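Local coordinates for coat protein (Papaya mosaic virus, PDB 4DOX), which forms the capsid of a flexible filamentous plant virus, its copies probably assembling around the viral RNA, at residues 133-144 and 161-171. Residues are numbered along the deposited sequence; the frame is centred on the assembly and turned at random.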
loop_
_atom_site.group_PDB
_atom_site.type_symbol
_atom_site.label_atom_id
_atom_site.label_comp_id
_atom_site.label_asym_id
_atom_site.label_seq_id
_atom_site.Cartn_x
_atom_site.Cartn_y
_atom_site.Cartn_z
ATOM N N LYS A 133 -16.430 -8.545 13.736
ATOM C CA LYS A 133 -16.707 -9.862 14.298
ATOM C C LYS A 133 -15.419 -10.621 14.247
ATOM O O LYS A 133 -14.610 -10.366 13.406
ATOM C CB LYS A 133 -17.782 -10.620 13.500
ATOM C CG LYS A 133 -19.231 -10.278 13.852
ATOM C CD LYS A 133 -20.181 -10.317 12.603
ATOM C CE LYS A 133 -20.924 -11.666 12.393
ATOM N NZ LYS A 133 -21.305 -11.910 10.957
ATOM N N PRO A 134 -15.229 -11.573 15.142
ATOM C CA PRO A 134 -13.977 -12.319 15.167
ATOM C C PRO A 134 -13.721 -13.036 13.857
ATOM O O PRO A 134 -12.572 -13.241 13.495
ATOM C CB PRO A 134 -14.192 -13.313 16.305
ATOM C CG PRO A 134 -15.155 -12.655 17.187
ATOM C CD PRO A 134 -16.015 -11.765 16.372
ATOM N N SER A 135 -14.771 -13.442 13.163
ATOM C CA SER A 135 -14.616 -14.082 11.871
ATOM C C SER A 135 -14.272 -13.125 10.700
ATOM O O SER A 135 -13.921 -13.579 9.646
ATOM C CB SER A 135 -15.851 -14.917 11.572
ATOM O OG SER A 135 -16.941 -14.422 12.311
ATOM N N ALA A 136 -14.399 -11.814 10.869
ATOM C CA ALA A 136 -14.023 -10.867 9.815
ATOM C C ALA A 136 -12.749 -10.110 10.181
ATOM O O ALA A 136 -12.352 -9.187 9.518
ATOM C CB ALA A 136 -15.157 -9.910 9.507
ATOM N N LYS A 137 -12.111 -10.561 11.243
ATOM C CA LYS A 137 -10.975 -9.950 11.888
ATOM C C LYS A 137 -9.846 -9.476 10.985
ATOM O O LYS A 137 -9.271 -8.416 11.196
ATOM C CB LYS A 137 -10.326 -11.072 12.608
ATOM C CG LYS A 137 -10.414 -11.078 13.999
ATOM C CD LYS A 137 -9.112 -11.597 14.447
ATOM C CE LYS A 137 -9.057 -13.054 14.585
ATOM N NZ LYS A 137 -9.896 -13.394 15.716
ATOM N N PHE A 138 -9.503 -10.329 10.019
ATOM C CA PHE A 138 -8.347 -10.175 9.162
ATOM C C PHE A 138 -8.618 -9.193 8.050
ATOM O O PHE A 138 -7.761 -8.924 7.241
ATOM C CB PHE A 138 -7.874 -11.540 8.670
ATOM C CG PHE A 138 -7.206 -12.327 9.731
ATOM C CD1 PHE A 138 -7.826 -13.429 10.328
ATOM C CD2 PHE A 138 -5.971 -11.919 10.203
ATOM C CE1 PHE A 138 -7.192 -14.121 11.356
ATOM C CE2 PHE A 138 -5.342 -12.596 11.222
ATOM C CZ PHE A 138 -5.950 -13.705 11.797
ATOM N N ALA A 139 -9.824 -8.644 8.068
ATOM C CA ALA A 139 -10.269 -7.620 7.149
ATOM C C ALA A 139 -10.148 -6.217 7.764
ATOM O O ALA A 139 -10.393 -5.221 7.100
ATOM C CB ALA A 139 -11.681 -7.899 6.781
ATOM N N ALA A 140 -9.777 -6.145 9.046
ATOM C CA ALA A 140 -9.924 -4.859 9.793
ATOM C C ALA A 140 -8.702 -3.928 9.639
ATOM O O ALA A 140 -8.155 -3.419 10.638
ATOM C CB ALA A 140 -10.304 -5.087 11.273
ATOM N N PHE A 141 -8.258 -3.761 8.398
ATOM C CA PHE A 141 -7.298 -2.724 8.109
ATOM C C PHE A 141 -7.794 -1.880 6.975
ATOM O O PHE A 141 -8.574 -2.354 6.115
ATOM C CB PHE A 141 -5.866 -3.235 7.890
ATOM C CG PHE A 141 -5.693 -4.238 6.778
ATOM C CD1 PHE A 141 -4.924 -3.916 5.656
ATOM C CD2 PHE A 141 -6.204 -5.549 6.886
ATOM C CE1 PHE A 141 -4.742 -4.874 4.615
ATOM C CE2 PHE A 141 -6.014 -6.486 5.873
ATOM C CZ PHE A 141 -5.282 -6.158 4.745
ATOM N N ASP A 142 -7.374 -0.613 6.980
ATOM C CA ASP A 142 -7.959 0.343 6.072
ATOM C C ASP A 142 -7.437 0.339 4.647
ATOM O O ASP A 142 -7.802 1.223 3.881
ATOM C CB ASP A 142 -7.951 1.756 6.658
ATOM C CG ASP A 142 -6.552 2.347 6.793
ATOM O OD1 ASP A 142 -5.584 1.827 6.194
ATOM O OD2 ASP A 142 -6.427 3.371 7.496
ATOM N N PHE A 143 -6.601 -0.623 4.273
ATOM C CA PHE A 143 -6.226 -0.773 2.868
ATOM C C PHE A 143 -6.369 -2.217 2.448
ATOM O O PHE A 143 -5.601 -2.731 1.610
ATOM C CB PHE A 143 -4.808 -0.266 2.600
ATOM C CG PHE A 143 -3.772 -0.849 3.507
ATOM C CD1 PHE A 143 -3.652 -0.400 4.835
ATOM C CD2 PHE A 143 -2.890 -1.836 3.037
ATOM C CE1 PHE A 143 -2.650 -0.920 5.696
ATOM C CE2 PHE A 143 -1.890 -2.383 3.886
ATOM C CZ PHE A 143 -1.769 -1.927 5.225
ATOM N N PHE A 144 -7.345 -2.874 3.055
ATOM C CA PHE A 144 -7.673 -4.220 2.719
ATOM C C PHE A 144 -8.030 -4.292 1.242
ATOM O O PHE A 144 -7.783 -5.336 0.603
ATOM C CB PHE A 144 -8.828 -4.661 3.598
ATOM C CG PHE A 144 -9.594 -5.861 3.087
ATOM C CD1 PHE A 144 -9.151 -7.172 3.362
ATOM C CD2 PHE A 144 -10.781 -5.692 2.367
ATOM C CE1 PHE A 144 -9.865 -8.284 2.920
ATOM C CE2 PHE A 144 -11.506 -6.800 1.910
ATOM C CZ PHE A 144 -11.052 -8.095 2.184
ATOM N N ARG A 161 -4.343 -17.401 0.921
ATOM C CA ARG A 161 -5.739 -17.727 0.593
ATOM C C ARG A 161 -6.377 -16.432 0.052
ATOM O O ARG A 161 -5.788 -15.337 0.173
ATOM C CB ARG A 161 -6.513 -18.305 1.787
ATOM C CG ARG A 161 -6.725 -17.340 2.927
ATOM C CD ARG A 161 -7.671 -17.912 3.988
ATOM N NE ARG A 161 -7.751 -17.101 5.214
ATOM C CZ ARG A 161 -8.515 -16.014 5.377
ATOM N NH1 ARG A 161 -9.290 -15.554 4.382
ATOM N NH2 ARG A 161 -8.509 -15.386 6.548
ATOM N N SER A 162 -7.538 -16.560 -0.580
ATOM C CA SER A 162 -8.377 -15.402 -0.856
ATOM C C SER A 162 -9.063 -14.930 0.401
ATOM O O SER A 162 -9.212 -15.710 1.362
ATOM C CB SER A 162 -9.433 -15.757 -1.894
ATOM O OG SER A 162 -8.928 -15.337 -3.148
ATOM N N PRO A 163 -9.500 -13.659 0.415
ATOM C CA PRO A 163 -10.404 -13.279 1.501
ATOM C C PRO A 163 -11.714 -14.062 1.399
ATOM O O PRO A 163 -12.063 -14.498 0.319
ATOM C CB PRO A 163 -10.635 -11.783 1.285
ATOM C CG PRO A 163 -9.737 -11.364 0.258
ATOM C CD PRO A 163 -8.980 -12.500 -0.317
ATOM N N THR A 164 -12.415 -14.265 2.518
ATOM C CA THR A 164 -13.781 -14.815 2.484
ATOM C C THR A 164 -14.740 -13.692 2.147
ATOM O O THR A 164 -14.441 -12.527 2.406
ATOM C CB THR A 164 -14.173 -15.430 3.822
ATOM O OG1 THR A 164 -14.226 -14.407 4.815
ATOM C CG2 THR A 164 -13.136 -16.467 4.251
ATOM N N GLN A 165 -15.880 -14.033 1.555
ATOM C CA GLN A 165 -16.947 -13.052 1.265
ATOM C C GLN A 165 -17.332 -12.276 2.552
ATOM O O GLN A 165 -17.567 -11.069 2.490
ATOM C CB GLN A 165 -18.162 -13.749 0.602
ATOM C CG GLN A 165 -19.301 -12.841 0.072
ATOM C CD GLN A 165 -18.894 -11.860 -1.056
ATOM O OE1 GLN A 165 -17.855 -12.003 -1.714
ATOM N NE2 GLN A 165 -19.729 -10.849 -1.270
ATOM N N GLU A 166 -17.354 -12.952 3.706
ATOM C CA GLU A 166 -17.592 -12.280 4.979
ATOM C C GLU A 166 -16.552 -11.185 5.251
ATOM O O GLU A 166 -16.895 -10.067 5.631
ATOM C CB GLU A 166 -17.655 -13.262 6.151
ATOM C CG GLU A 166 -17.987 -12.558 7.449
ATOM C CD GLU A 166 -17.842 -13.424 8.685
ATOM O OE1 GLU A 166 -17.362 -14.570 8.545
ATOM O OE2 GLU A 166 -18.212 -12.959 9.798
ATOM N N GLU A 167 -15.279 -11.511 5.064
ATOM C CA GLU A 167 -14.212 -10.510 5.140
ATOM C C GLU A 167 -14.420 -9.358 4.160
ATOM O O GLU A 167 -14.333 -8.199 4.577
ATOM C CB GLU A 167 -12.827 -11.142 5.001
ATOM C CG GLU A 167 -12.421 -11.921 6.242
ATOM C CD GLU A 167 -11.290 -12.906 5.993
ATOM O OE1 GLU A 167 -11.054 -13.292 4.829
ATOM O OE2 GLU A 167 -10.644 -13.325 6.965
ATOM N N ARG A 168 -14.713 -9.654 2.885
ATOM C CA ARG A 168 -14.918 -8.589 1.871
ATOM C C ARG A 168 -16.042 -7.672 2.322
ATOM O O ARG A 168 -15.877 -6.457 2.349
ATOM C CB ARG A 168 -15.185 -9.131 0.445
ATOM C CG ARG A 168 -13.950 -9.813 -0.210
ATOM C CD ARG A 168 -14.025 -10.066 -1.746
ATOM N NE ARG A 168 -14.585 -11.387 -1.989
ATOM C CZ ARG A 168 -13.893 -12.493 -2.240
ATOM N NH1 ARG A 168 -12.564 -12.468 -2.343
ATOM N NH2 ARG A 168 -14.551 -13.635 -2.414
ATOM N N ILE A 169 -17.163 -8.274 2.725
ATOM C CA ILE A 169 -18.339 -7.529 3.155
ATOM C C ILE A 169 -18.037 -6.725 4.393
ATOM O O ILE A 169 -18.431 -5.563 4.476
ATOM C CB ILE A 169 -19.594 -8.450 3.349
ATOM C CG1 ILE A 169 -20.352 -8.536 2.036
ATOM C CG2 ILE A 169 -20.565 -7.937 4.450
ATOM C CD1 ILE A 169 -21.016 -9.877 1.806
ATOM N N ALA A 170 -17.330 -7.324 5.348
ATOM C CA ALA A 170 -17.126 -6.657 6.629
ATOM C C ALA A 170 -16.348 -5.371 6.446
ATOM O O ALA A 170 -16.552 -4.437 7.218
ATOM C CB ALA A 170 -16.445 -7.572 7.649
ATOM N N ASN A 171 -15.486 -5.311 5.427
ATOM C CA ASN A 171 -14.588 -4.177 5.263
ATOM C C ASN A 171 -15.247 -3.097 4.434
ATOM O O ASN A 171 -15.028 -1.915 4.674
ATOM C CB ASN A 171 -13.243 -4.615 4.653
ATOM C CG ASN A 171 -12.229 -3.433 4.472
ATOM O OD1 ASN A 171 -11.524 -3.034 5.414
ATOM N ND2 ASN A 171 -12.141 -2.915 3.246
HETATM O O HOH W 1 -10.932 -12.648 9.462
HETATM O O HOH W 2 -14.040 -15.594 7.017
#
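Glu167 leaves helix 165-172 against the short 3-10 turn 137-139, its CB 3.9 Å from Ala139 CB, and its CG passes beside CA of Ala136. With CG set beside the backbone N (chi1 -73°) and the chain extended beyond it, the carboxylate is carried back toward the N-terminal end of the helix. There Arg161 grips it end-on: Arg161 NH1 donates to Glu167 OE1 at 2.9 Å and NH2 to OE2, both through syn lone pairs and close to the guanidinium plane. OE1 is met by Thr164 N as well, on its anti side and well out of the carboxylate plane (28°), while Thr164 OG1 accepts from Glu167 N at 3.1 Å. These reciprocal bonds make a capping box, with Thr164 as N-cap of the last helix in the modelled chain. OE2 of Glu167 faces the loop, 3.7 Å from Phe138 CB, near the plane of the phenyl ring and at its edge, and accepts a hydrogen bond from a water that in turn accepts from Phe138 N. Such a concentration of donors would be expected to favour the ionised carboxylate; Arg161 also pairs with Asp120, which ties the network to the loop after helix 111-118. One residue earlier, Glu166 reaches the start of the loop, its OE2 accepting from Ser135 OG at 3.2 Å and, weakly, from Lys133 NZ in a long salt bridge. Beyond the carboxylates, Ala136 and Ala170 meet through their methyl groups, and the Phe144 ring receives Pro163 CB at its edge, 3.8 Å from CZ, and lies along Asn171, whose CB is 3.5 Å from Phe144 CD2.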